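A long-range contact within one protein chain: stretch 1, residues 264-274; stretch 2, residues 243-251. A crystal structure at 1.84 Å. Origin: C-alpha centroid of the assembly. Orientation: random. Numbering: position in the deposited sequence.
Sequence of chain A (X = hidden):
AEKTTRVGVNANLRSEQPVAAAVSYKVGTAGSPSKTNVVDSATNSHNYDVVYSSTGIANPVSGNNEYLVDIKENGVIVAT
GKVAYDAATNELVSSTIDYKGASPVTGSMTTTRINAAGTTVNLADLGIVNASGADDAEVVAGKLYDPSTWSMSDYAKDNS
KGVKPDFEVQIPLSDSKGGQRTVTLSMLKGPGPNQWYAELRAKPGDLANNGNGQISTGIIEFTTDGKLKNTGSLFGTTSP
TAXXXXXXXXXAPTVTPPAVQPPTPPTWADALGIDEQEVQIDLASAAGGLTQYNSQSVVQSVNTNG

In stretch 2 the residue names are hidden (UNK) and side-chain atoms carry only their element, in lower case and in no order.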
# COMPACT_ATOMS: atom_id res chain seq x y z
N THR A 264 -13.79 13.08 7.28
CA THR A 264 -14.88 12.52 8.05
C THR A 264 -14.46 11.17 8.59
O THR A 264 -14.12 10.27 7.81
CB THR A 264 -16.16 12.38 7.22
OG1 THR A 264 -16.53 13.66 6.70
CG2 THR A 264 -17.28 11.85 8.09
N PRO A 265 -14.46 11.02 9.92
CA PRO A 265 -14.02 9.78 10.55
C PRO A 265 -14.99 8.64 10.28
O PRO A 265 -16.14 8.90 9.92
CB PRO A 265 -14.00 10.13 12.05
CG PRO A 265 -15.03 11.20 12.18
CD PRO A 265 -14.88 12.02 10.92
N PRO A 266 -14.53 7.39 10.44
CA PRO A 266 -15.43 6.24 10.35
C PRO A 266 -16.61 6.42 11.30
O PRO A 266 -16.41 6.65 12.49
CB PRO A 266 -14.55 5.05 10.76
CG PRO A 266 -13.39 5.67 11.49
CD PRO A 266 -13.17 6.98 10.81
N THR A 267 -17.81 6.35 10.75
CA THR A 267 -19.03 6.61 11.49
C THR A 267 -20.04 5.51 11.17
O THR A 267 -20.28 5.23 10.00
CB THR A 267 -19.62 8.00 11.12
OG1 THR A 267 -18.62 9.01 11.30
CG2 THR A 267 -20.84 8.32 11.97
N TRP A 268 -20.60 4.87 12.20
CA TRP A 268 -21.58 3.79 12.01
C TRP A 268 -22.76 4.24 11.16
O TRP A 268 -23.23 5.36 11.28
CB TRP A 268 -22.11 3.29 13.36
CG TRP A 268 -21.14 2.52 14.21
CD1 TRP A 268 -20.78 2.80 15.50
CD2 TRP A 268 -20.43 1.33 13.84
NE1 TRP A 268 -19.88 1.86 15.96
CE2 TRP A 268 -19.65 0.94 14.96
CE3 TRP A 268 -20.36 0.55 12.68
CZ2 TRP A 268 -18.82 -0.17 14.95
CZ3 TRP A 268 -19.54 -0.56 12.67
CH2 TRP A 268 -18.78 -0.91 13.80
N ALA A 269 -23.24 3.35 10.30
CA ALA A 269 -24.41 3.64 9.49
C ALA A 269 -25.59 4.01 10.38
O ALA A 269 -25.78 3.43 11.45
CB ALA A 269 -24.77 2.45 8.61
N ASP A 270 -26.36 5.01 9.95
CA ASP A 270 -27.55 5.44 10.67
C ASP A 270 -28.48 4.30 11.09
O ASP A 270 -28.95 4.24 12.23
CB ASP A 270 -28.36 6.40 9.82
CG ASP A 270 -29.65 6.84 10.50
OD1 ASP A 270 -29.62 7.18 11.70
OD2 ASP A 270 -30.71 6.82 9.83
N ALA A 271 -28.75 3.41 10.14
CA ALA A 271 -29.71 2.31 10.33
C ALA A 271 -29.35 1.40 11.50
O ALA A 271 -30.24 0.86 12.16
CB ALA A 271 -29.81 1.49 9.05
N LEU A 272 -28.06 1.24 11.76
CA LEU A 272 -27.61 0.38 12.85
C LEU A 272 -28.00 0.98 14.21
O LEU A 272 -28.31 0.24 15.14
CB LEU A 272 -26.10 0.16 12.78
CG LEU A 272 -25.58 -0.44 11.48
CD1 LEU A 272 -24.06 -0.46 11.44
CD2 LEU A 272 -26.14 -1.85 11.27
N GLY A 273 -27.97 2.31 14.30
CA GLY A 273 -28.39 3.02 15.49
C GLY A 273 -27.60 2.65 16.73
O GLY A 273 -28.16 2.54 17.83
N ILE A 274 -26.30 2.46 16.56
CA ILE A 274 -25.42 2.00 17.64
C ILE A 274 -24.44 3.08 18.08
O ILE A 274 -24.22 4.06 17.37
CB ILE A 274 -24.64 0.74 17.23
CG1 ILE A 274 -23.88 0.99 15.92
CG2 ILE A 274 -25.59 -0.44 17.06
CD1 ILE A 274 -23.09 -0.21 15.43
N UNK A 243 -8.69 1.99 17.39
CA UNK A 243 -9.51 2.74 16.45
C UNK A 243 -10.76 3.21 17.16
O UNK A 243 -11.19 2.61 18.15
c UNK A 243 -11.15 -0.22 14.52
c UNK A 243 -9.93 1.90 15.22
c UNK A 243 -8.72 1.58 14.35
c UNK A 243 -10.63 0.62 15.66
N UNK A 244 -11.34 4.31 16.68
CA UNK A 244 -12.64 4.76 17.16
C UNK A 244 -13.60 4.90 15.99
O UNK A 244 -13.33 5.62 15.04
c UNK A 244 -13.93 6.55 18.38
c UNK A 244 -12.55 6.12 17.90
o UNK A 244 -11.68 6.00 19.04
N UNK A 245 -14.72 4.18 16.06
CA UNK A 245 -15.79 4.35 15.09
C UNK A 245 -16.89 5.16 15.75
O UNK A 245 -17.38 4.79 16.82
c UNK A 245 -17.45 3.21 13.58
c UNK A 245 -15.65 0.77 13.54
c UNK A 245 -15.22 2.15 14.00
c UNK A 245 -16.35 2.99 14.60
N UNK A 246 -17.27 6.29 15.15
CA UNK A 246 -18.21 7.19 15.80
C UNK A 246 -19.62 6.64 15.77
O UNK A 246 -19.95 5.80 14.94
n UNK A 246 -15.77 10.81 18.39
c UNK A 246 -18.17 8.58 15.15
c UNK A 246 -16.13 9.30 16.44
c UNK A 246 -16.78 9.17 15.07
c UNK A 246 -16.49 10.63 17.10
N UNK A 247 -20.44 7.14 16.70
CA UNK A 247 -21.83 6.74 16.84
C UNK A 247 -22.62 6.93 15.55
O UNK A 247 -22.27 7.76 14.72
o UNK A 247 -23.86 7.26 18.09
c UNK A 247 -22.48 7.56 17.96
N UNK A 248 -23.67 6.14 15.39
CA UNK A 248 -24.65 6.43 14.36
C UNK A 248 -25.08 7.88 14.56
O UNK A 248 -25.30 8.31 15.69
c UNK A 248 -25.84 5.48 14.43
o UNK A 248 -25.45 4.14 14.16
N UNK A 249 -25.16 8.64 13.47
CA UNK A 249 -25.63 10.01 13.55
C UNK A 249 -24.62 11.03 14.04
O UNK A 249 -24.98 12.20 14.21
N UNK A 250 -23.38 10.62 14.28
CA UNK A 250 -22.36 11.58 14.70
C UNK A 250 -22.07 12.60 13.61
O UNK A 250 -21.79 12.23 12.47
c UNK A 250 -18.93 13.53 16.88
c UNK A 250 -19.93 12.60 16.60
c UNK A 250 -17.94 13.77 15.95
c UNK A 250 -19.94 11.90 15.40
c UNK A 250 -18.93 12.16 14.48
c UNK A 250 -17.93 13.08 14.76
c UNK A 250 -21.04 10.89 15.09
o UNK A 250 -16.96 14.68 16.23
N UNK A 251 -22.12 13.87 13.98
CA UNK A 251 -21.72 14.95 13.09
C UNK A 251 -20.51 15.70 13.66
O UNK A 251 -20.57 16.21 14.78
c UNK A 251 -25.29 16.04 11.99
c UNK A 251 -22.39 17.14 12.05
c UNK A 251 -24.02 15.23 12.13
c UNK A 251 -22.87 15.94 12.85
O HOH W 1 -24.54 7.64 10.96
O HOH W 2 -19.38 11.86 11.07

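Position 243 carries four side-chain carbons, forked at the first, with one arm two carbons long. This is the branching of isoleucine, and Ile 243, in the strand, makes no contact with stretch 1. At position 244 one carbon bears an oxygen and a second carbon, which identifies Thr 244; its side chain stays clear of stretch 1, but its backbone O lies 3.6 Å from Pro 266 CG.

Position 245 repeats the four-carbon pattern forked at the first atom. One carbon, the short arm of the fork, sits over a face of the Trp 268 indole. The residue is Ile 245, and its CG2 lies 3.4 Å from Trp 268 CE2 and 3.5 Å from the centroid of the five-membered ring, 12° off the normal, a CH-pi contact.

Four carbons in a row ending in nitrogen mark position 246 as lysine. The start of the chain packs against proline, Lys 246 CG lying 3.9 Å from Pro 265 CG, whereas its end leads away. Its backbone is bridged to Thr 267: Lys 246 N donates to Pro 266 O (2.8 Å) and Trp 268 N donates to Lys 246 O (3.0 Å), both nearly straight.

Position 247 has one carbon and one oxygen, so it is serine. Ser 247 OG turns back to its own stretch, donating to the backbone O of position 248 at 3.0 Å, while Ser 247 O lies 3.1 Å from Thr 267 CG2.

Position 248 has the same two atoms and is also serine, but its oxygen reaches into the bend of stretch 1. Ser 248 OG donates to Ala 269 O (2.8 Å) and accepts from Ile 274 N (3.1 Å), while Ser 248 N donates to Ile 274 O (2.9 Å).

No side-chain atom is present at position 249, which is therefore glycine. Its phi of 79° suits the type II turn from position 247 to position 250, and a water joins Gly 249 N (2.8 Å) to Trp 268 O (2.6 Å).

At position 250 a carbon leads to a six-carbon ring bearing an oxygen: Tyr 250. Its CE2 lies 4.3 Å from Pro 265 CG, and a second water links Tyr 250 O (2.8 Å) to Thr 267 OG1 (3.0 Å). Position 251, again four carbons forked at the first with one longer arm, is Ile 251, which points away without contact.

The contact thus combines a single beta bridge, an aliphatic group set on the Trp 268 ring, and a serine whose backbone and hydroxyl together tie down the turn before Ile 274.

Stretch 2 (243-251) ITIKSSGYI
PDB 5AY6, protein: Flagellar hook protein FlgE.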